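Local coordinates for methylmalonyl-CoA carboxyltransferase 5S subunit (Propionibacterium freudenreichii subsp. shermanii, PDB 1RQB), which transfers a carboxyl group from the biotin of the 1.3S subunit to pyruvate, forming oxaloacetate, with one cobalt ion bound per subunit, at residues R112-N115 and D116-D120; F386-M390 and L391-G395; I418-R421 and P422-L426; Q458-P461 and V462-H466. All coordinates share one frame; numbering follows the deposited sequence.

Each contact is local, within one continuous run of nine or ten residues; the four follow in series, and none nests in or crosses another. Contact 1 comes first, where the loop after strand 99-103 of the TIM barrel turns into helix 116-128. Contact 2 ends helix 384-390, and contact 3 turns the chain in the loop between helices 403-413 and 430-437. These three touch: L391 O accepts a probable hydrogen bond from I418 N, R421 forms a salt bridge with D116, and H113 packs on Y394, so the carboxylase domain is tied to a barrel helix. Contact 4, in helix 460-466, stands apart, its centre about 22 Å from that of contact 1.

Contact 1: R112-N115 and D116-D120; sequences RHYN and DEVVD
The Y114 ring has V118 CG1 approaching it obliquely, while R112 CG sits over one face toward the rim, 4.0 Å above the plane of the Y114 ring. R112 runs out extended alongside the tyrosine, bringing its guanidinium group against the ring, with Y114 CE2 above the group's centre. Closer to the backbone, Y114 CB meets V118 CB at 3.8 Å, which suits two apolar groups buried where the loop joins the helix. The tyrosine hydroxyl reaches further, to the carbonyl of A454, and R112 pairs with E429.

N115 carries the polar part. With CG anti to the backbone N (chi1 166°), N115 OD1 reaches forward over the first turn to accept from E117 N at 2.7 Å, although the exact place of this oxygen is less certain. N115 O accepts from V118 N at 3.0 Å, with the donor lying above the carbonyl plane, and more weakly from V119 N. The amide nitrogen ND2 bonds to L426 O, so an alanine here would probably leave E117 N without its capping acceptor and L426 O without that donor. Asparagine suits the place because one short side chain offers both groups. This is an N-cap opening helix 116-128, in a beta-alpha unit of the TIM barrel.

Contact 2: F386-M390 and L391-G395; sequences FADIM and LGYYG
Y393 and D388 are joined first through the backbone, Y393 N giving a hydrogen bond of 2.8 Å to D388 O. G392 N reaches I389 O at 3.1 Å, approaching from well above the carbonyl plane. L391 N still makes a helical bond to A387 O, and beyond the helix G395 N closes a type I beta turn on G392 O.

The charged and aromatic groups come next. The D388 carboxylate lies beside the start of the Y393 side chain, D388 OD2 standing 4.0 Å from Y393 CB, with the carboxylate and ring planes 36° apart. K415 serves both residues, forming a salt bridge with D388 and a cation-pi contact with the Y393 ring, while the Y393 hydroxyl bonds to the carbonyl of K416. L391 CB sits in the plane of that ring, at its edge.

Apolar packing fills the other flank. Y394 has CG swung away from its carbonyl carbon (chi1 -76°), which sends the ring back along the last helical turn; Y394 CD1 presses on I389 CG1 at 3.3 Å and Y394 CE2 reaches D388 CB at 3.9 Å. I365 of helix 362-376 adjoins both I389 and Y394.

Glycine suits position 392 because, at a phi of 85°, a CB would jam against the preceding carbonyl O. The positive phi and the paired bonds from G392 and Y393 define a Schellman motif ending helix 384-390.

Contact 3: I418-R421 and P422-L426; sequences ITQR and PADLL
Across a short helix-like turn of the conserved carboxylase domain, in the loop between helices 403-413 and 430-437, R421 and D424 form a salt bridge. Residues 422-425 have helical backbone angles without the regular helical bonds, and D424 N bonds to R421 O at 3.0 Å. P422 suits the start of the turn, where its N has no hydrogen to offer.

The arginine is extended as far as CD, its first torsion close to a half turn (chi1 -172°), and then bends at chi3 (66°) to present its NE side to the aspartate. R421 NE and R421 NH2 both donate to the same oxygen, each 2.8 Å from D424 OD1. The carboxylate is turned steeply, its plane 68° from that of the guanidinium, yet OD1 lies almost exactly in the guanidinium plane. NE meets this oxygen on its anti side. A423 CB covers one face over its centre, its small methyl leaving the flat group room to lie down.

NH1 points on to D116 OD1, so a methionine in place of R421 would probably leave D424 and D116 without this shared positive partner.

Q420 bends at chi2, allowing OE1 to accept from R421 N while Q420 CG lies 3.2 Å from D424 OD2. On the apolar flank the two side chains reach toward each other tip to tip, I418 CD1 to L425 CD1 at 4.1 Å.

Contact 4: Q458-P461 and V462-H466; sequences QVAP and VFFEH
From its CB, 3.4 Å from A460 O, the F464 side chain can be followed outward, back over the preceding turn of helix 460-466. P461 O lies somewhat further from that CB. F464 CG comes closest to A460 O, at 3.3 Å. Because CG is set beside the backbone N (chi1 -72°), the ring leans back along the helix and lays a face over A460 O; F464 CD1 and CD2 straddle the oxygen, at 3.5 Å and 3.7 Å from A460 O respectively. Further out, F464 CE1 touches A460 CB at 4.2 Å. Beyond the segment, F464 also packs on L440 and on D449 of helix 447-455. Alanine suits position 460, its small methyl letting the F464 ring lie close over the A460 carbonyl.

The same oxygen, A460 O, accepts from F464 N at 2.9 Å, through a nearly straight bond. F463 N makes an equally straight bond to V459 O, whereas E465 N holds P461 O only weakly. Proline is tolerated near the helix start, where its missing N-H costs little.

The chemistry implies that the F464 ring, which offers no hydrogen bond, probably screens A460 O from water while F464 N satisfies it.

Contact 1: R112-N115 and D116-D120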
loop_
_atom_site.group_PDB
_atom_site.type_symbol
_atom_site.label_atom_id
_atom_site.label_comp_id
_atom_site.label_asym_id
_atom_site.label_seq_id
_atom_site.Cartn_x
_atom_site.Cartn_y
_atom_site.Cartn_z
ATOM N N ARG A 112 -7.595 -32.870 8.154
ATOM C CA ARG A 112 -8.929 -33.483 8.067
ATOM C C ARG A 112 -9.739 -33.168 9.324
ATOM O O ARG A 112 -9.242 -32.573 10.278
ATOM C CB ARG A 112 -8.825 -35.010 7.975
ATOM C CG ARG A 112 -8.163 -35.644 9.213
ATOM C CD ARG A 112 -8.140 -37.161 9.148
ATOM N NE ARG A 112 -7.378 -37.762 10.245
ATOM C CZ ARG A 112 -7.863 -38.073 11.444
ATOM N NH1 ARG A 112 -9.136 -37.846 11.737
ATOM N NH2 ARG A 112 -7.066 -38.636 12.349
ATOM N N HIS A 113 -11.002 -33.571 9.308
ATOM C CA HIS A 113 -11.838 -33.392 10.502
ATOM C C HIS A 113 -11.391 -34.437 11.525
ATOM O O HIS A 113 -11.080 -35.570 11.158
ATOM C CB HIS A 113 -13.317 -33.616 10.171
ATOM C CG HIS A 113 -13.932 -32.509 9.378
ATOM N ND1 HIS A 113 -15.176 -31.991 9.667
ATOM C CD2 HIS A 113 -13.470 -31.804 8.317
ATOM C CE1 HIS A 113 -15.452 -31.012 8.823
ATOM N NE2 HIS A 113 -14.433 -30.878 7.994
ATOM N N TYR A 114 -11.329 -34.049 12.792
ATOM C CA TYR A 114 -10.938 -34.995 13.847
ATOM C C TYR A 114 -12.135 -35.265 14.761
ATOM O O TYR A 114 -13.085 -34.486 14.817
ATOM C CB TYR A 114 -9.800 -34.429 14.702
ATOM C CG TYR A 114 -8.515 -34.273 13.942
ATOM C CD1 TYR A 114 -8.259 -33.120 13.201
ATOM C CD2 TYR A 114 -7.592 -35.311 13.893
ATOM C CE1 TYR A 114 -7.114 -33.011 12.426
ATOM C CE2 TYR A 114 -6.449 -35.218 13.116
ATOM C CZ TYR A 114 -6.217 -34.068 12.383
ATOM O OH TYR A 114 -5.109 -33.983 11.585
ATOM N N ASN A 115 -12.064 -36.392 15.465
ATOM C CA ASN A 115 -13.100 -36.740 16.446
ATOM C C ASN A 115 -13.077 -35.658 17.527
ATOM O O ASN A 115 -12.036 -35.064 17.804
ATOM C CB ASN A 115 -12.812 -38.132 17.039
ATOM C CG ASN A 115 -13.636 -38.426 18.281
ATOM O OD1 ASN A 115 -13.267 -38.026 19.383
ATOM N ND2 ASN A 115 -14.762 -39.124 18.111
ATOM N N ASP A 116 -14.232 -35.408 18.128
ATOM C CA ASP A 116 -14.397 -34.368 19.153
ATOM C C ASP A 116 -13.345 -34.446 20.263
ATOM O O ASP A 116 -12.932 -33.410 20.783
ATOM C CB ASP A 116 -15.802 -34.439 19.773
ATOM C CG ASP A 116 -16.888 -33.865 18.850
ATOM O OD1 ASP A 116 -16.547 -33.120 17.897
ATOM O OD2 ASP A 116 -18.091 -34.143 19.087
ATOM N N GLU A 117 -12.900 -35.645 20.637
ATOM C CA GLU A 117 -11.934 -35.771 21.739
ATOM C C GLU A 117 -10.579 -35.167 21.366
ATOM O O GLU A 117 -9.872 -34.649 22.231
ATOM C CB GLU A 117 -11.723 -37.235 22.135
ATOM C CG GLU A 117 -10.952 -38.041 21.108
ATOM C CD GLU A 117 -10.872 -39.521 21.444
ATOM O OE1 GLU A 117 -10.955 -39.889 22.640
ATOM O OE2 GLU A 117 -10.704 -40.313 20.499
ATOM N N VAL A 118 -10.183 -35.267 20.102
ATOM C CA VAL A 118 -8.895 -34.690 19.689
ATOM C C VAL A 118 -8.990 -33.162 19.753
ATOM O O VAL A 118 -8.055 -32.483 20.176
ATOM C CB VAL A 118 -8.518 -35.106 18.257
ATOM C CG1 VAL A 118 -7.134 -34.528 17.887
ATOM C CG2 VAL A 118 -8.498 -36.623 18.149
ATOM N N VAL A 119 -10.130 -32.625 19.333
ATOM C CA VAL A 119 -10.344 -31.170 19.376
ATOM C C VAL A 119 -10.286 -30.708 20.833
ATOM O O VAL A 119 -9.660 -29.700 21.156
ATOM C CB VAL A 119 -11.717 -30.802 18.753
ATOM C CG1 VAL A 119 -11.997 -29.316 18.918
ATOM C CG2 VAL A 119 -11.740 -31.185 17.275
ATOM N N ASP A 120 -10.923 -31.466 21.727
ATOM C CA ASP A 120 -10.935 -31.102 23.152
ATOM C C ASP A 120 -9.507 -31.038 23.699
ATOM O O ASP A 120 -9.136 -30.082 24.377
ATOM C CB ASP A 120 -11.731 -32.115 23.986
ATOM C CG ASP A 120 -13.220 -31.815 24.016
ATOM O OD1 ASP A 120 -13.579 -30.641 24.281
ATOM O OD2 ASP A 120 -14.031 -32.749 23.789
#

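Contact 2: F386-M390 and L391-G395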
loop_
_atom_site.group_PDB
_atom_site.type_symbol
_atom_site.label_atom_id
_atom_site.label_comp_id
_atom_site.label_asym_id
_atom_site.label_seq_id
_atom_site.Cartn_x
_atom_site.Cartn_y
_atom_site.Cartn_z
ATOM N N PHE A 386 -12.533 -33.021 -4.111
ATOM C CA PHE A 386 -13.721 -32.384 -4.697
ATOM C C PHE A 386 -14.939 -33.278 -4.460
ATOM O O PHE A 386 -16.023 -32.795 -4.134
ATOM C CB PHE A 386 -13.570 -32.151 -6.201
ATOM C CG PHE A 386 -14.729 -31.408 -6.804
ATOM C CD1 PHE A 386 -14.878 -30.038 -6.594
ATOM C CD2 PHE A 386 -15.704 -32.081 -7.526
ATOM C CE1 PHE A 386 -15.991 -29.351 -7.096
ATOM C CE2 PHE A 386 -16.819 -31.409 -8.031
ATOM C CZ PHE A 386 -16.965 -30.042 -7.815
ATOM N N ALA A 387 -14.743 -34.580 -4.628
ATOM C CA ALA A 387 -15.833 -35.544 -4.416
ATOM C C ALA A 387 -16.349 -35.415 -2.982
ATOM O O ALA A 387 -17.554 -35.460 -2.742
ATOM C CB ALA A 387 -15.336 -36.960 -4.663
ATOM N N ASP A 388 -15.433 -35.249 -2.032
ATOM C CA ASP A 388 -15.805 -35.136 -0.613
ATOM C C ASP A 388 -16.623 -33.866 -0.371
ATOM O O ASP A 388 -17.592 -33.888 0.388
ATOM C CB ASP A 388 -14.552 -35.138 0.273
ATOM C CG ASP A 388 -14.137 -36.541 0.702
ATOM O OD1 ASP A 388 -13.024 -36.694 1.249
ATOM O OD2 ASP A 388 -14.925 -37.490 0.503
ATOM N N ILE A 389 -16.230 -32.757 -0.996
ATOM C CA ILE A 389 -16.987 -31.508 -0.833
ATOM C C ILE A 389 -18.408 -31.707 -1.367
ATOM O O ILE A 389 -19.387 -31.385 -0.696
ATOM C CB ILE A 389 -16.353 -30.332 -1.615
ATOM C CG1 ILE A 389 -14.994 -29.970 -1.017
ATOM C CG2 ILE A 389 -17.279 -29.126 -1.571
ATOM C CD1 ILE A 389 -14.325 -28.775 -1.674
HETATM N N MSE A 390 -18.515 -32.256 -2.573
HETATM C CA MSE A 390 -19.823 -32.465 -3.211
HETATM C C MSE A 390 -20.696 -33.416 -2.390
HETATM O O MSE A 390 -21.917 -33.277 -2.380
HETATM C CB MSE A 390 -19.656 -33.032 -4.626
HETATM C CG MSE A 390 -18.950 -32.109 -5.607
HETATM SE SE MSE A 390 -19.905 -30.430 -5.835
HETATM C CE MSE A 390 -21.713 -31.112 -5.978
ATOM N N LEU A 391 -20.086 -34.366 -1.691
ATOM C CA LEU A 391 -20.870 -35.346 -0.924
ATOM C C LEU A 391 -21.109 -34.894 0.519
ATOM O O LEU A 391 -21.717 -35.622 1.303
ATOM C CB LEU A 391 -20.169 -36.709 -0.953
ATOM C CG LEU A 391 -20.038 -37.255 -2.379
ATOM C CD1 LEU A 391 -19.087 -38.441 -2.414
ATOM C CD2 LEU A 391 -21.411 -37.631 -2.898
ATOM N N GLY A 392 -20.637 -33.702 0.878
ATOM C CA GLY A 392 -20.861 -33.198 2.226
ATOM C C GLY A 392 -19.897 -33.620 3.323
ATOM O O GLY A 392 -20.154 -33.375 4.501
ATOM N N TYR A 393 -18.765 -34.207 2.962
ATOM C CA TYR A 393 -17.831 -34.658 4.003
ATOM C C TYR A 393 -17.017 -33.493 4.568
ATOM O O TYR A 393 -16.224 -33.673 5.490
ATOM C CB TYR A 393 -16.947 -35.787 3.478
ATOM C CG TYR A 393 -17.740 -37.072 3.361
ATOM C CD1 TYR A 393 -18.593 -37.285 2.281
ATOM C CD2 TYR A 393 -17.712 -38.030 4.378
ATOM C CE1 TYR A 393 -19.408 -38.418 2.210
ATOM C CE2 TYR A 393 -18.527 -39.170 4.319
ATOM C CZ TYR A 393 -19.374 -39.353 3.230
ATOM O OH TYR A 393 -20.201 -40.456 3.158
ATOM N N TYR A 394 -17.216 -32.293 4.037
ATOM C CA TYR A 394 -16.513 -31.125 4.588
ATOM C C TYR A 394 -17.536 -30.228 5.288
ATOM O O TYR A 394 -17.190 -29.192 5.854
ATOM C CB TYR A 394 -15.809 -30.325 3.494
ATOM C CG TYR A 394 -14.531 -30.953 2.982
ATOM C CD1 TYR A 394 -13.739 -30.290 2.044
ATOM C CD2 TYR A 394 -14.115 -32.210 3.421
ATOM C CE1 TYR A 394 -12.567 -30.865 1.554
ATOM C CE2 TYR A 394 -12.945 -32.794 2.938
ATOM C CZ TYR A 394 -12.181 -32.116 2.005
ATOM O OH TYR A 394 -11.038 -32.691 1.511
ATOM N N GLY A 395 -18.798 -30.642 5.246
ATOM C CA GLY A 395 -19.848 -29.859 5.868
ATOM C C GLY A 395 -20.817 -29.302 4.841
ATOM O O GLY A 395 -20.802 -29.710 3.681
#

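Contact 3: I418-R421 and P422-L426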
loop_
_atom_site.group_PDB
_atom_site.type_symbol
_atom_site.label_atom_id
_atom_site.label_comp_id
_atom_site.label_asym_id
_atom_site.label_seq_id
_atom_site.Cartn_x
_atom_site.Cartn_y
_atom_site.Cartn_z
ATOM N N ILE A 418 -23.882 -37.076 2.567
ATOM C CA ILE A 418 -24.295 -36.826 3.956
ATOM C C ILE A 418 -24.635 -35.342 4.095
ATOM O O ILE A 418 -24.224 -34.525 3.272
ATOM C CB ILE A 418 -23.187 -37.200 4.969
ATOM C CG1 ILE A 418 -21.982 -36.260 4.825
ATOM C CG2 ILE A 418 -22.750 -38.638 4.745
ATOM C CD1 ILE A 418 -20.945 -36.437 5.922
ATOM N N THR A 419 -25.393 -34.993 5.127
ATOM C CA THR A 419 -25.781 -33.588 5.321
ATOM C C THR A 419 -25.577 -33.177 6.780
ATOM O O THR A 419 -25.707 -32.005 7.129
ATOM C CB THR A 419 -27.248 -33.373 4.914
ATOM O OG1 THR A 419 -28.080 -34.293 5.629
ATOM C CG2 THR A 419 -27.417 -33.615 3.412
ATOM N N GLN A 420 -25.238 -34.139 7.630
ATOM C CA GLN A 420 -25.013 -33.835 9.050
ATOM C C GLN A 420 -23.526 -33.540 9.261
ATOM O O GLN A 420 -22.694 -33.816 8.397
ATOM C CB GLN A 420 -25.459 -35.024 9.912
ATOM C CG GLN A 420 -25.382 -34.802 11.421
ATOM C CD GLN A 420 -26.136 -33.555 11.884
ATOM O OE1 GLN A 420 -25.589 -32.453 11.897
ATOM N NE2 GLN A 420 -27.398 -33.728 12.254
ATOM N N ARG A 421 -23.202 -32.966 10.413
ATOM C CA ARG A 421 -21.814 -32.626 10.755
ATOM C C ARG A 421 -20.946 -33.875 10.586
ATOM O O ARG A 421 -21.207 -34.912 11.194
ATOM C CB ARG A 421 -21.750 -32.139 12.205
ATOM C CG ARG A 421 -20.396 -31.575 12.619
ATOM C CD ARG A 421 -20.366 -31.285 14.114
ATOM N NE ARG A 421 -20.472 -32.531 14.869
ATOM C CZ ARG A 421 -19.682 -32.852 15.887
ATOM N NH1 ARG A 421 -18.737 -32.009 16.286
ATOM N NH2 ARG A 421 -19.801 -34.039 16.474
ATOM N N PRO A 422 -19.892 -33.784 9.759
ATOM C CA PRO A 422 -18.989 -34.909 9.507
ATOM C C PRO A 422 -18.407 -35.623 10.730
ATOM O O PRO A 422 -18.328 -36.851 10.752
ATOM C CB PRO A 422 -17.893 -34.283 8.644
ATOM C CG PRO A 422 -18.632 -33.239 7.878
ATOM C CD PRO A 422 -19.544 -32.625 8.911
ATOM N N ALA A 423 -18.022 -34.861 11.751
ATOM C CA ALA A 423 -17.390 -35.442 12.945
ATOM C C ALA A 423 -18.350 -36.359 13.706
ATOM O O ALA A 423 -17.915 -37.127 14.562
ATOM C CB ALA A 423 -16.872 -34.338 13.862
ATOM N N ASP A 424 -19.645 -36.265 13.425
ATOM C CA ASP A 424 -20.642 -37.131 14.074
ATOM C C ASP A 424 -20.344 -38.596 13.742
ATOM O O ASP A 424 -20.702 -39.503 14.491
ATOM C CB ASP A 424 -22.053 -36.824 13.545
ATOM C CG ASP A 424 -22.719 -35.661 14.253
ATOM O OD1 ASP A 424 -22.009 -34.843 14.879
ATOM O OD2 ASP A 424 -23.970 -35.560 14.164
ATOM N N LEU A 425 -19.686 -38.824 12.609
ATOM C CA LEU A 425 -19.405 -40.189 12.141
ATOM C C LEU A 425 -18.025 -40.682 12.581
ATOM O O LEU A 425 -17.718 -41.861 12.412
ATOM C CB LEU A 425 -19.447 -40.232 10.610
ATOM C CG LEU A 425 -20.673 -39.663 9.891
ATOM C CD1 LEU A 425 -20.427 -39.710 8.390
ATOM C CD2 LEU A 425 -21.907 -40.462 10.251
ATOM N N LEU A 426 -17.194 -39.810 13.141
ATOM C CA LEU A 426 -15.825 -40.207 13.503
ATOM C C LEU A 426 -15.766 -40.872 14.880
ATOM O O LEU A 426 -16.266 -40.343 15.871
ATOM C CB LEU A 426 -14.898 -38.991 13.481
ATOM C CG LEU A 426 -14.831 -38.245 12.147
ATOM C CD1 LEU A 426 -14.006 -36.985 12.313
ATOM C CD2 LEU A 426 -14.219 -39.139 11.087
#

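Contact 4: Q458-P461 and V462-H466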
loop_
_atom_site.group_PDB
_atom_site.type_symbol
_atom_site.label_atom_id
_atom_site.label_comp_id
_atom_site.label_asym_id
_atom_site.label_seq_id
_atom_site.Cartn_x
_atom_site.Cartn_y
_atom_site.Cartn_z
ATOM N N GLN A 458 2.870 -37.676 8.554
ATOM C CA GLN A 458 3.989 -37.907 7.629
ATOM C C GLN A 458 5.221 -37.066 7.975
ATOM O O GLN A 458 6.326 -37.387 7.542
ATOM C CB GLN A 458 3.544 -37.591 6.201
ATOM C CG GLN A 458 2.244 -38.281 5.796
ATOM C CD GLN A 458 2.298 -39.792 5.938
ATOM O OE1 GLN A 458 1.269 -40.443 6.114
ATOM N NE2 GLN A 458 3.499 -40.358 5.847
ATOM N N VAL A 459 5.051 -35.994 8.741
ATOM C CA VAL A 459 6.195 -35.140 9.092
ATOM C C VAL A 459 6.693 -35.458 10.503
ATOM O O VAL A 459 7.886 -35.375 10.785
ATOM C CB VAL A 459 5.812 -33.644 9.036
ATOM C CG1 VAL A 459 7.015 -32.777 9.423
ATOM C CG2 VAL A 459 5.319 -33.289 7.644
ATOM N N ALA A 460 5.771 -35.833 11.380
ATOM C CA ALA A 460 6.088 -36.128 12.785
ATOM C C ALA A 460 7.293 -37.062 12.919
ATOM O O ALA A 460 8.184 -36.808 13.728
ATOM C CB ALA A 460 4.869 -36.728 13.485
ATOM N N PRO A 461 7.341 -38.164 12.151
ATOM C CA PRO A 461 8.496 -39.065 12.283
ATOM C C PRO A 461 9.857 -38.392 12.086
ATOM O O PRO A 461 10.767 -38.557 12.898
ATOM C CB PRO A 461 8.230 -40.127 11.217
ATOM C CG PRO A 461 6.731 -40.204 11.204
ATOM C CD PRO A 461 6.342 -38.733 11.231
ATOM N N VAL A 462 9.990 -37.643 10.999
ATOM C CA VAL A 462 11.256 -36.961 10.693
ATOM C C VAL A 462 11.538 -35.883 11.742
ATOM O O VAL A 462 12.661 -35.748 12.225
ATOM C CB VAL A 462 11.211 -36.309 9.298
ATOM C CG1 VAL A 462 12.459 -35.451 9.077
ATOM C CG2 VAL A 462 11.134 -37.386 8.231
ATOM N N PHE A 463 10.516 -35.125 12.111
ATOM C CA PHE A 463 10.708 -34.049 13.095
ATOM C C PHE A 463 11.193 -34.607 14.436
ATOM O O PHE A 463 12.160 -34.107 15.008
ATOM C CB PHE A 463 9.408 -33.265 13.305
ATOM C CG PHE A 463 9.489 -32.263 14.416
ATOM C CD1 PHE A 463 10.463 -31.264 14.399
ATOM C CD2 PHE A 463 8.629 -32.338 15.501
ATOM C CE1 PHE A 463 10.576 -30.360 15.450
ATOM C CE2 PHE A 463 8.736 -31.434 16.563
ATOM C CZ PHE A 463 9.708 -30.447 16.536
ATOM N N PHE A 464 10.528 -35.643 14.939
ATOM C CA PHE A 464 10.892 -36.217 16.243
ATOM C C PHE A 464 12.346 -36.695 16.244
ATOM O O PHE A 464 13.029 -36.630 17.265
ATOM C CB PHE A 464 9.980 -37.404 16.585
ATOM C CG PHE A 464 8.569 -37.018 16.956
ATOM C CD1 PHE A 464 7.571 -37.986 17.009
ATOM C CD2 PHE A 464 8.239 -35.701 17.265
ATOM C CE1 PHE A 464 6.260 -37.651 17.365
ATOM C CE2 PHE A 464 6.933 -35.354 17.624
ATOM C CZ PHE A 464 5.942 -36.333 17.673
ATOM N N GLU A 465 12.827 -37.162 15.100
ATOM C CA GLU A 465 14.197 -37.689 15.033
ATOM C C GLU A 465 15.239 -36.568 15.012
ATOM O O GLU A 465 16.359 -36.762 15.481
ATOM C CB GLU A 465 14.373 -38.549 13.783
ATOM C CG GLU A 465 15.712 -39.281 13.749
ATOM C CD GLU A 465 16.322 -39.352 12.362
ATOM O OE1 GLU A 465 15.592 -39.682 11.400
ATOM O OE2 GLU A 465 17.538 -39.088 12.237
ATOM N N HIS A 466 14.878 -35.389 14.505
ATOM C CA HIS A 466 15.853 -34.296 14.360
ATOM C C HIS A 466 15.648 -33.144 15.346
ATOM O O HIS A 466 16.509 -32.273 15.450
ATOM C CB HIS A 466 15.762 -33.735 12.941
ATOM C CG HIS A 466 16.319 -34.645 11.893
ATOM N ND1 HIS A 466 17.665 -34.923 11.792
ATOM C CD2 HIS A 466 15.717 -35.324 10.889
ATOM C CE1 HIS A 466 17.869 -35.732 10.768
ATOM N NE2 HIS A 466 16.704 -35.990 10.203
#